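Local coordinates for probable N-acetyl-gamma-glutamyl-phosphate reductase, chloroplastic (PDB 1XYG), which probably catalyses the NADPH-dependent reduction of N-acetylglutamyl 5-phosphate to N-acetylglutamate 5-semialdehyde, a step of arginine biosynthesis in the chloroplast, at residues 142-147 and 167-172; 271-276 and 286-291; 306-311 and 321-326. One frame throughout, in Å; residues are numbered along the deposited sequence.

In the fold
Contacts 1 and 3 lie in the core, whereas contact 2 is only partly buried and runs out to solvent at its acidic end. Contacts 2 and 3 share one mixed sheet: strand 286-288 of contact 2 is the neighbour of strand 306-312 of contact 3, with probable backbone bonds from Lys287 to Cys306 and from Leu289 to Met308. Helix 163-177, which supplies 167-172 to contact 1, lies on that sheet through Pro171 and hydrogen-bonds Ser323 through the carbonyl of Thr167. The chemistry follows the place: leucines and one amide-phenol bond in contact 1, an imidazole under a glutamate chain in contact 2, and a backbone ladder in contact 3.

Contact 1 (142-147 and 167-172); sequences YGLTEI and TIQLPL
Ile147 and Leu170 are the residues whose CA atoms come nearest, 7.5 Å apart, where the first turn of helix 145-153 faces helix 163-177. The contact joins helix 145-153, in the Rossmann-type NAD-binding region, to helix 163-177, whose first residue, Cys163, is the probable active-site residue by similarity. Before the helix, Leu144 holds the N-cap position and is the centre of an inverse gamma turn, and Pro171 kinks the helix opposite. Leu170 CD2 is the apolar meeting point: Leu144 CD1 lies 4.1 Å from it and Ile147 CG1 4.3 Å, while Glu146 CB and OE1 also touch it. The acid itself is held elsewhere, OE1 in a salt bridge with Lys330 and OE2 by Gln338. With chi1 at -174°, Leu144 carries its CG anti to the backbone N and toward helix 163-177. Its CD1 is the branch that meets Leu170, and Leu144 CD2 presses on Gln169 CB at 3.5 Å. Beyond CG the Gln169 chain runs extended and meets Tyr142 tip to tip, amide and ring planes 31° apart. Tyr142 OH also bonds Glu227, so the phenol oxygen is gripped from two residues. An alanine in place of Gln169 would keep the CB contact with Leu144, but would probably leave Tyr142 OH to Glu227 without its amide donor and open a gap beside the ring edge. That donor is Gln169 NE2, 2.9 Å from Tyr142 OH, with the oxygen almost in the amide plane and an angle of 148° at the hydrogen.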
loop_
_atom_site.group_PDB
_atom_site.type_symbol
_atom_site.label_atom_id
_atom_site.label_comp_id
_atom_site.label_asym_id
_atom_site.label_seq_id
_atom_site.Cartn_x
_atom_site.Cartn_y
_atom_site.Cartn_z
ATOM N N TYR A 142 8.047 -29.979 19.460
ATOM C CA TYR A 142 7.707 -29.049 18.380
ATOM C C TYR A 142 6.283 -28.536 18.597
ATOM O O TYR A 142 5.332 -29.318 18.665
ATOM C CB TYR A 142 7.810 -29.767 17.034
ATOM C CG TYR A 142 7.747 -28.864 15.819
ATOM C CD1 TYR A 142 8.702 -27.864 15.615
ATOM C CD2 TYR A 142 6.753 -29.031 14.854
ATOM C CE1 TYR A 142 8.671 -27.059 14.473
ATOM C CE2 TYR A 142 6.712 -28.230 13.707
ATOM C CZ TYR A 142 7.674 -27.251 13.524
ATOM O OH TYR A 142 7.658 -26.482 12.382
ATOM N N GLY A 143 6.141 -27.217 18.688
ATOM C CA GLY A 143 4.840 -26.619 18.954
ATOM C C GLY A 143 3.762 -26.470 17.885
ATOM O O GLY A 143 3.040 -25.474 17.896
ATOM N N LEU A 144 3.637 -27.421 16.965
ATOM C CA LEU A 144 2.593 -27.329 15.943
ATOM C C LEU A 144 1.359 -27.905 16.649
ATOM O O LEU A 144 1.028 -29.090 16.517
ATOM C CB LEU A 144 2.970 -28.152 14.700
ATOM C CG LEU A 144 2.013 -28.021 13.502
ATOM C CD1 LEU A 144 1.801 -26.552 13.162
ATOM C CD2 LEU A 144 2.585 -28.766 12.300
ATOM N N THR A 145 0.695 -27.037 17.404
ATOM C CA THR A 145 -0.453 -27.397 18.227
ATOM C C THR A 145 -1.443 -28.463 17.752
ATOM O O THR A 145 -1.609 -29.483 18.427
ATOM C CB THR A 145 -1.236 -26.136 18.645
ATOM O OG1 THR A 145 -0.316 -25.055 18.855
ATOM C CG2 THR A 145 -1.979 -26.403 19.958
ATOM N N GLU A 146 -2.100 -28.249 16.617
ATOM C CA GLU A 146 -3.081 -29.221 16.135
ATOM C C GLU A 146 -2.524 -30.611 15.845
ATOM O O GLU A 146 -3.271 -31.587 15.822
ATOM C CB GLU A 146 -3.794 -28.693 14.884
ATOM C CG GLU A 146 -4.700 -27.495 15.119
ATOM C CD GLU A 146 -3.933 -26.207 15.410
ATOM O OE1 GLU A 146 -2.718 -26.134 15.098
ATOM O OE2 GLU A 146 -4.550 -25.256 15.933
ATOM N N ILE A 147 -1.220 -30.710 15.627
ATOM C CA ILE A 147 -0.600 -31.996 15.330
ATOM C C ILE A 147 0.022 -32.686 16.558
ATOM O O ILE A 147 -0.161 -33.888 16.760
ATOM C CB ILE A 147 0.511 -31.839 14.252
ATOM C CG1 ILE A 147 -0.039 -31.119 13.013
ATOM C CG2 ILE A 147 1.055 -33.196 13.861
ATOM C CD1 ILE A 147 -1.047 -31.904 12.213
ATOM N N THR A 167 2.120 -23.185 7.874
ATOM C CA THR A 167 1.172 -23.205 6.759
ATOM C C THR A 167 1.336 -24.436 5.876
ATOM O O THR A 167 0.404 -24.831 5.180
ATOM C CB THR A 167 1.337 -21.984 5.827
ATOM O OG1 THR A 167 2.543 -22.128 5.060
ATOM C CG2 THR A 167 1.385 -20.687 6.629
ATOM N N ILE A 168 2.519 -25.042 5.906
ATOM C CA ILE A 168 2.796 -26.205 5.067
ATOM C C ILE A 168 2.473 -27.552 5.721
ATOM O O ILE A 168 1.851 -28.418 5.099
ATOM C CB ILE A 168 4.276 -26.209 4.619
ATOM C CG1 ILE A 168 4.566 -24.957 3.789
ATOM C CG2 ILE A 168 4.577 -27.455 3.787
ATOM C CD1 ILE A 168 6.038 -24.693 3.599
ATOM N N GLN A 169 2.889 -27.726 6.970
ATOM C CA GLN A 169 2.655 -28.983 7.663
ATOM C C GLN A 169 1.198 -29.253 8.016
ATOM O O GLN A 169 0.758 -30.394 7.964
ATOM C CB GLN A 169 3.522 -29.059 8.923
ATOM C CG GLN A 169 4.995 -28.978 8.615
ATOM C CD GLN A 169 5.836 -28.937 9.860
ATOM O OE1 GLN A 169 6.032 -29.960 10.529
ATOM N NE2 GLN A 169 6.330 -27.744 10.195
ATOM N N LEU A 170 0.443 -28.221 8.375
ATOM C CA LEU A 170 -0.960 -28.441 8.725
ATOM C C LEU A 170 -1.701 -29.191 7.608
ATOM O O LEU A 170 -2.426 -30.150 7.876
ATOM C CB LEU A 170 -1.652 -27.109 9.047
ATOM C CG LEU A 170 -1.341 -26.562 10.445
ATOM C CD1 LEU A 170 -1.988 -25.198 10.628
ATOM C CD2 LEU A 170 -1.836 -27.547 11.493
ATOM N N PRO A 171 -1.537 -28.760 6.344
ATOM C CA PRO A 171 -2.227 -29.470 5.266
ATOM C C PRO A 171 -1.573 -30.796 4.856
ATOM O O PRO A 171 -2.259 -31.795 4.659
ATOM C CB PRO A 171 -2.209 -28.457 4.119
ATOM C CG PRO A 171 -0.965 -27.677 4.384
ATOM C CD PRO A 171 -1.061 -27.450 5.868
ATOM N N LEU A 172 -0.248 -30.805 4.745
ATOM C CA LEU A 172 0.465 -31.995 4.297
ATOM C C LEU A 172 0.601 -33.177 5.247
ATOM O O LEU A 172 0.575 -34.331 4.803
ATOM C CB LEU A 172 1.857 -31.607 3.791
ATOM C CG LEU A 172 1.901 -30.586 2.650
ATOM C CD1 LEU A 172 3.320 -30.500 2.105
ATOM C CD2 LEU A 172 0.917 -30.993 1.545
#

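Contact 2 (271-276 and 286-291); sequences DLHQQL and VKVLDE
His273 reaches from helix 269-280 to the chain just past strand 286-288, and its ring is closely gripped, both at an edge and over a face. At the edge, His273 NE2 donates to Leu289 O at 3.1 Å; the oxygen lies in the ring plane and the angle at the hydrogen is 142°. Over one face passes Glu291 CG, 3.6 Å from the centroid of the His273 ring in a CH-pi contact shifted toward the rim. A chi1 of -179° puts His273 CG anti to the backbone N, off the helix toward 289-291. Glu291 continues extended past CG, and its carboxylate turns within 15° of the ring plane, OE1 standing 4.0 Å from His273 ND1; this nearby charge would probably favour protonation of the imidazole. Outside this grip the contact loosens: Asp290 and Glu291 are exposed and form its solvent side. The inner end is buried and apolar, Val288 CG2 lying 4.0 Å from Leu276 CB, while Leu276 packs further on Met308 and Val310 of the next strand and on Leu175. Here a helix covers a mixed sheet at the strand that is outermost within this chain, an alpha/beta packing that belongs to the dimerisation domain of the semialdehyde dehydrogenase family.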
loop_
_atom_site.group_PDB
_atom_site.type_symbol
_atom_site.label_atom_id
_atom_site.label_comp_id
_atom_site.label_asym_id
_atom_site.label_seq_id
_atom_site.Cartn_x
_atom_site.Cartn_y
_atom_site.Cartn_z
ATOM N N ASP A 271 -10.710 -36.856 -2.295
ATOM C CA ASP A 271 -10.169 -37.624 -1.177
ATOM C C ASP A 271 -9.302 -36.747 -0.269
ATOM O O ASP A 271 -9.375 -36.848 0.957
ATOM C CB ASP A 271 -9.345 -38.806 -1.696
ATOM C CG ASP A 271 -10.146 -39.718 -2.606
ATOM O OD1 ASP A 271 -11.205 -40.226 -2.164
ATOM O OD2 ASP A 271 -9.715 -39.925 -3.762
ATOM N N LEU A 272 -8.477 -35.895 -0.874
ATOM C CA LEU A 272 -7.621 -35.011 -0.095
ATOM C C LEU A 272 -8.512 -34.093 0.733
ATOM O O LEU A 272 -8.278 -33.885 1.922
ATOM C CB LEU A 272 -6.729 -34.171 -1.011
ATOM C CG LEU A 272 -5.824 -34.921 -1.991
ATOM C CD1 LEU A 272 -4.922 -33.919 -2.682
ATOM C CD2 LEU A 272 -4.986 -35.958 -1.266
ATOM N N HIS A 273 -9.547 -33.560 0.094
ATOM C CA HIS A 273 -10.476 -32.662 0.761
ATOM C C HIS A 273 -11.167 -33.314 1.952
ATOM O O HIS A 273 -11.245 -32.720 3.031
ATOM C CB HIS A 273 -11.522 -32.148 -0.233
ATOM C CG HIS A 273 -12.510 -31.203 0.372
ATOM N ND1 HIS A 273 -13.746 -31.607 0.827
ATOM C CD2 HIS A 273 -12.423 -29.880 0.645
ATOM C CE1 HIS A 273 -14.378 -30.574 1.356
ATOM N NE2 HIS A 273 -13.596 -29.514 1.258
ATOM N N GLN A 274 -11.658 -34.533 1.757
ATOM C CA GLN A 274 -12.339 -35.258 2.821
ATOM C C GLN A 274 -11.395 -35.542 3.981
ATOM O O GLN A 274 -11.770 -35.404 5.141
ATOM C CB GLN A 274 -12.913 -36.577 2.291
ATOM C CG GLN A 274 -13.801 -37.308 3.285
ATOM C CD GLN A 274 -14.933 -36.431 3.792
ATOM O OE1 GLN A 274 -15.731 -35.911 3.008
ATOM N NE2 GLN A 274 -15.006 -36.260 5.109
ATOM N N GLN A 275 -10.166 -35.942 3.672
ATOM C CA GLN A 275 -9.201 -36.235 4.725
ATOM C C GLN A 275 -8.934 -34.991 5.569
ATOM O O GLN A 275 -8.882 -35.056 6.798
ATOM C CB GLN A 275 -7.891 -36.742 4.122
ATOM C CG GLN A 275 -6.889 -37.216 5.153
ATOM C CD GLN A 275 -7.521 -38.164 6.161
ATOM O OE1 GLN A 275 -7.796 -37.788 7.308
ATOM N NE2 GLN A 275 -7.777 -39.394 5.731
ATOM N N LEU A 276 -8.770 -33.854 4.901
ATOM C CA LEU A 276 -8.512 -32.607 5.599
ATOM C C LEU A 276 -9.732 -32.179 6.402
ATOM O O LEU A 276 -9.607 -31.739 7.550
ATOM C CB LEU A 276 -8.131 -31.510 4.605
ATOM C CG LEU A 276 -6.741 -31.649 3.976
ATOM C CD1 LEU A 276 -6.485 -30.480 3.019
ATOM C CD2 LEU A 276 -5.686 -31.681 5.074
ATOM N N VAL A 286 -8.184 -24.179 12.522
ATOM C CA VAL A 286 -7.884 -24.650 11.183
ATOM C C VAL A 286 -9.198 -24.907 10.454
ATOM O O VAL A 286 -9.943 -25.818 10.793
ATOM C CB VAL A 286 -7.038 -25.941 11.232
ATOM C CG1 VAL A 286 -6.612 -26.351 9.821
ATOM C CG2 VAL A 286 -5.828 -25.726 12.133
ATOM N N LYS A 287 -9.480 -24.086 9.451
ATOM C CA LYS A 287 -10.706 -24.213 8.679
ATOM C C LYS A 287 -10.437 -24.745 7.277
ATOM O O LYS A 287 -9.589 -24.219 6.551
ATOM C CB LYS A 287 -11.407 -22.852 8.560
ATOM C CG LYS A 287 -11.657 -22.120 9.882
ATOM C CD LYS A 287 -12.458 -22.975 10.863
ATOM C CE LYS A 287 -12.843 -22.188 12.109
ATOM N NZ LYS A 287 -13.367 -23.089 13.177
ATOM N N VAL A 288 -11.156 -25.794 6.904
ATOM C CA VAL A 288 -11.034 -26.365 5.569
ATOM C C VAL A 288 -12.233 -25.826 4.777
ATOM O O VAL A 288 -13.382 -26.108 5.111
ATOM C CB VAL A 288 -11.090 -27.902 5.614
ATOM C CG1 VAL A 288 -11.077 -28.459 4.198
ATOM C CG2 VAL A 288 -9.911 -28.433 6.406
ATOM N N LEU A 289 -11.969 -25.031 3.746
ATOM C CA LEU A 289 -13.051 -24.449 2.957
ATOM C C LEU A 289 -13.620 -25.463 1.971
ATOM O O LEU A 289 -13.006 -26.503 1.716
ATOM C CB LEU A 289 -12.548 -23.206 2.208
ATOM C CG LEU A 289 -11.707 -22.200 3.011
ATOM C CD1 LEU A 289 -11.365 -21.011 2.136
ATOM C CD2 LEU A 289 -12.462 -21.752 4.254
ATOM N N ASP A 290 -14.800 -25.173 1.425
ATOM C CA ASP A 290 -15.419 -26.087 0.468
ATOM C C ASP A 290 -14.591 -26.121 -0.811
ATOM O O ASP A 290 -13.998 -25.113 -1.208
ATOM C CB ASP A 290 -16.856 -25.663 0.131
ATOM C CG ASP A 290 -17.798 -25.743 1.326
ATOM O OD1 ASP A 290 -17.506 -26.491 2.284
ATOM O OD2 ASP A 290 -18.845 -25.063 1.297
ATOM N N GLU A 291 -14.542 -27.287 -1.450
ATOM C CA GLU A 291 -13.783 -27.440 -2.682
ATOM C C GLU A 291 -14.079 -26.316 -3.676
ATOM O O GLU A 291 -15.233 -25.923 -3.870
ATOM C CB GLU A 291 -14.078 -28.804 -3.321
ATOM C CG GLU A 291 -13.365 -29.971 -2.641
ATOM C CD GLU A 291 -13.723 -31.326 -3.235
ATOM O OE1 GLU A 291 -14.868 -31.793 -3.036
ATOM O OE2 GLU A 291 -12.854 -31.926 -3.905
#

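Contact 3 (306-311 and 321-326); sequences CHMSVF and IISVID
His307 and Val324 are a hydrogen-bonded pair of the antiparallel beta hairpin formed by strands 306-312 and 318-325, inside the mixed sheet of the dimerisation domain. The axes of 306-311 and 321-325 come within 4.8 Å, their directions 172° apart. Val324 N bonds His307 O at 2.9 Å, the return bond runs from His307 N to Val324 O, and Ser309 and Ile322 repeat the exchange. Met308 and Ser323 form the non-hydrogen-bonded pair between them, with Met308 CA 3.0 Å from Ile322 O in a CA-H...O contact. Cys306 can be followed outward: its CB sits 3.5 Å from Ile325 CG2, tighter than usual for two carbons, and also borders Val324 O. Cys306 SG, anti to the backbone N (chi1 166°), stands 3.6 Å from Ser323 OG and also near Val324 O; the serine hydroxyl is hydrogen-bonded to Thr167 O of helix 163-177. That helix covers the face bearing Met308 and Ile321, through Pro171. On the face bearing Ser309 and Ile322, Val219 and Ser216 of a neighbouring subunit pack on Phe311 and Ile322, whose own side chains meet where Ile322 CD1 lies 3.6 Å from Phe311 CE1.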
loop_
_atom_site.group_PDB
_atom_site.type_symbol
_atom_site.label_atom_id
_atom_site.label_comp_id
_atom_site.label_asym_id
_atom_site.label_seq_id
_atom_site.Cartn_x
_atom_site.Cartn_y
_atom_site.Cartn_z
ATOM N N CYS A 306 -6.286 -20.336 10.368
ATOM C CA CYS A 306 -5.636 -20.837 9.172
ATOM C C CYS A 306 -6.742 -21.383 8.280
ATOM O O CYS A 306 -7.538 -22.213 8.712
ATOM C CB CYS A 306 -4.653 -21.964 9.516
ATOM S SG CYS A 306 -4.075 -22.923 8.090
ATOM N N HIS A 307 -6.812 -20.895 7.050
ATOM C CA HIS A 307 -7.809 -21.378 6.110
ATOM C C HIS A 307 -7.046 -22.112 5.021
ATOM O O HIS A 307 -6.012 -21.629 4.555
ATOM C CB HIS A 307 -8.593 -20.221 5.471
ATOM C CG HIS A 307 -9.501 -19.492 6.416
ATOM N ND1 HIS A 307 -10.212 -18.371 6.043
ATOM C CD2 HIS A 307 -9.807 -19.714 7.718
ATOM C CE1 HIS A 307 -10.913 -17.933 7.074
ATOM N NE2 HIS A 307 -10.686 -18.730 8.101
ATOM N N MET A 308 -7.549 -23.274 4.626
ATOM C CA MET A 308 -6.921 -24.045 3.567
ATOM C C MET A 308 -7.990 -24.596 2.628
ATOM O O MET A 308 -9.149 -24.778 3.018
ATOM C CB MET A 308 -6.077 -25.187 4.151
ATOM C CG MET A 308 -6.845 -26.185 4.988
ATOM S SD MET A 308 -5.786 -27.558 5.517
ATOM C CE MET A 308 -4.699 -26.705 6.690
ATOM N N SER A 309 -7.591 -24.839 1.387
ATOM C CA SER A 309 -8.491 -25.363 0.373
ATOM C C SER A 309 -7.707 -26.228 -0.613
ATOM O O SER A 309 -6.503 -26.029 -0.800
ATOM C CB SER A 309 -9.171 -24.202 -0.360
ATOM O OG SER A 309 -10.127 -24.675 -1.290
ATOM N N VAL A 310 -8.390 -27.191 -1.230
ATOM C CA VAL A 310 -7.763 -28.096 -2.193
ATOM C C VAL A 310 -8.373 -27.911 -3.583
ATOM O O VAL A 310 -9.587 -27.744 -3.724
ATOM C CB VAL A 310 -7.958 -29.577 -1.799
ATOM C CG1 VAL A 310 -7.199 -30.468 -2.764
ATOM C CG2 VAL A 310 -7.493 -29.816 -0.392
ATOM N N PHE A 311 -7.528 -27.956 -4.608
ATOM C CA PHE A 311 -7.984 -27.798 -5.983
ATOM C C PHE A 311 -7.282 -28.798 -6.877
ATOM O O PHE A 311 -6.177 -29.248 -6.573
ATOM C CB PHE A 311 -7.649 -26.414 -6.540
ATOM C CG PHE A 311 -8.044 -25.281 -5.661
ATOM C CD1 PHE A 311 -7.317 -24.987 -4.512
ATOM C CD2 PHE A 311 -9.147 -24.494 -5.983
ATOM C CE1 PHE A 311 -7.679 -23.926 -3.692
ATOM C CE2 PHE A 311 -9.521 -23.427 -5.169
ATOM C CZ PHE A 311 -8.785 -23.143 -4.021
ATOM N N ILE A 321 -2.851 -27.141 -3.160
ATOM C CA ILE A 321 -3.321 -26.809 -1.827
ATOM C C ILE A 321 -2.905 -25.389 -1.458
ATOM O O ILE A 321 -1.740 -25.020 -1.593
ATOM C CB ILE A 321 -2.738 -27.786 -0.790
ATOM C CG1 ILE A 321 -3.204 -29.209 -1.107
ATOM C CG2 ILE A 321 -3.147 -27.363 0.610
ATOM C CD1 ILE A 321 -2.389 -30.265 -0.433
ATOM N N ILE A 322 -3.870 -24.592 -1.018
ATOM C CA ILE A 322 -3.603 -23.225 -0.601
ATOM C C ILE A 322 -3.836 -23.174 0.901
ATOM O O ILE A 322 -4.869 -23.634 1.388
ATOM C CB ILE A 322 -4.543 -22.229 -1.306
ATOM C CG1 ILE A 322 -4.304 -22.287 -2.820
ATOM C CG2 ILE A 322 -4.296 -20.819 -0.798
ATOM C CD1 ILE A 322 -5.191 -21.367 -3.636
ATOM N N SER A 323 -2.864 -22.632 1.628
ATOM C CA SER A 323 -2.947 -22.530 3.084
ATOM C C SER A 323 -2.520 -21.122 3.519
ATOM O O SER A 323 -1.420 -20.672 3.183
ATOM C CB SER A 323 -2.033 -23.588 3.711
ATOM O OG SER A 323 -2.072 -23.541 5.119
ATOM N N VAL A 324 -3.384 -20.425 4.255
ATOM C CA VAL A 324 -3.063 -19.069 4.690
ATOM C C VAL A 324 -3.223 -18.826 6.190
ATOM O O VAL A 324 -4.032 -19.477 6.864
ATOM C CB VAL A 324 -3.934 -18.028 3.937
ATOM C CG1 VAL A 324 -3.849 -18.279 2.414
ATOM C CG2 VAL A 324 -5.395 -18.124 4.415
ATOM N N ILE A 325 -2.444 -17.872 6.693
ATOM C CA ILE A 325 -2.466 -17.474 8.097
ATOM C C ILE A 325 -1.940 -16.048 8.206
ATOM O O ILE A 325 -1.499 -15.456 7.220
ATOM C CB ILE A 325 -1.523 -18.349 8.976
ATOM C CG1 ILE A 325 -0.080 -18.231 8.477
ATOM C CG2 ILE A 325 -1.960 -19.806 8.960
ATOM C CD1 ILE A 325 0.933 -18.916 9.389
ATOM N N ASP A 326 -2.017 -15.492 9.408
ATOM C CA ASP A 326 -1.451 -14.178 9.676
ATOM C C ASP A 326 -0.078 -14.643 10.188
ATOM O O ASP A 326 -0.002 -15.330 11.210
ATOM C CB ASP A 326 -2.227 -13.468 10.792
ATOM C CG ASP A 326 -1.545 -12.179 11.256
ATOM O OD1 ASP A 326 -0.297 -12.153 11.305
ATOM O OD2 ASP A 326 -2.253 -11.204 11.584
#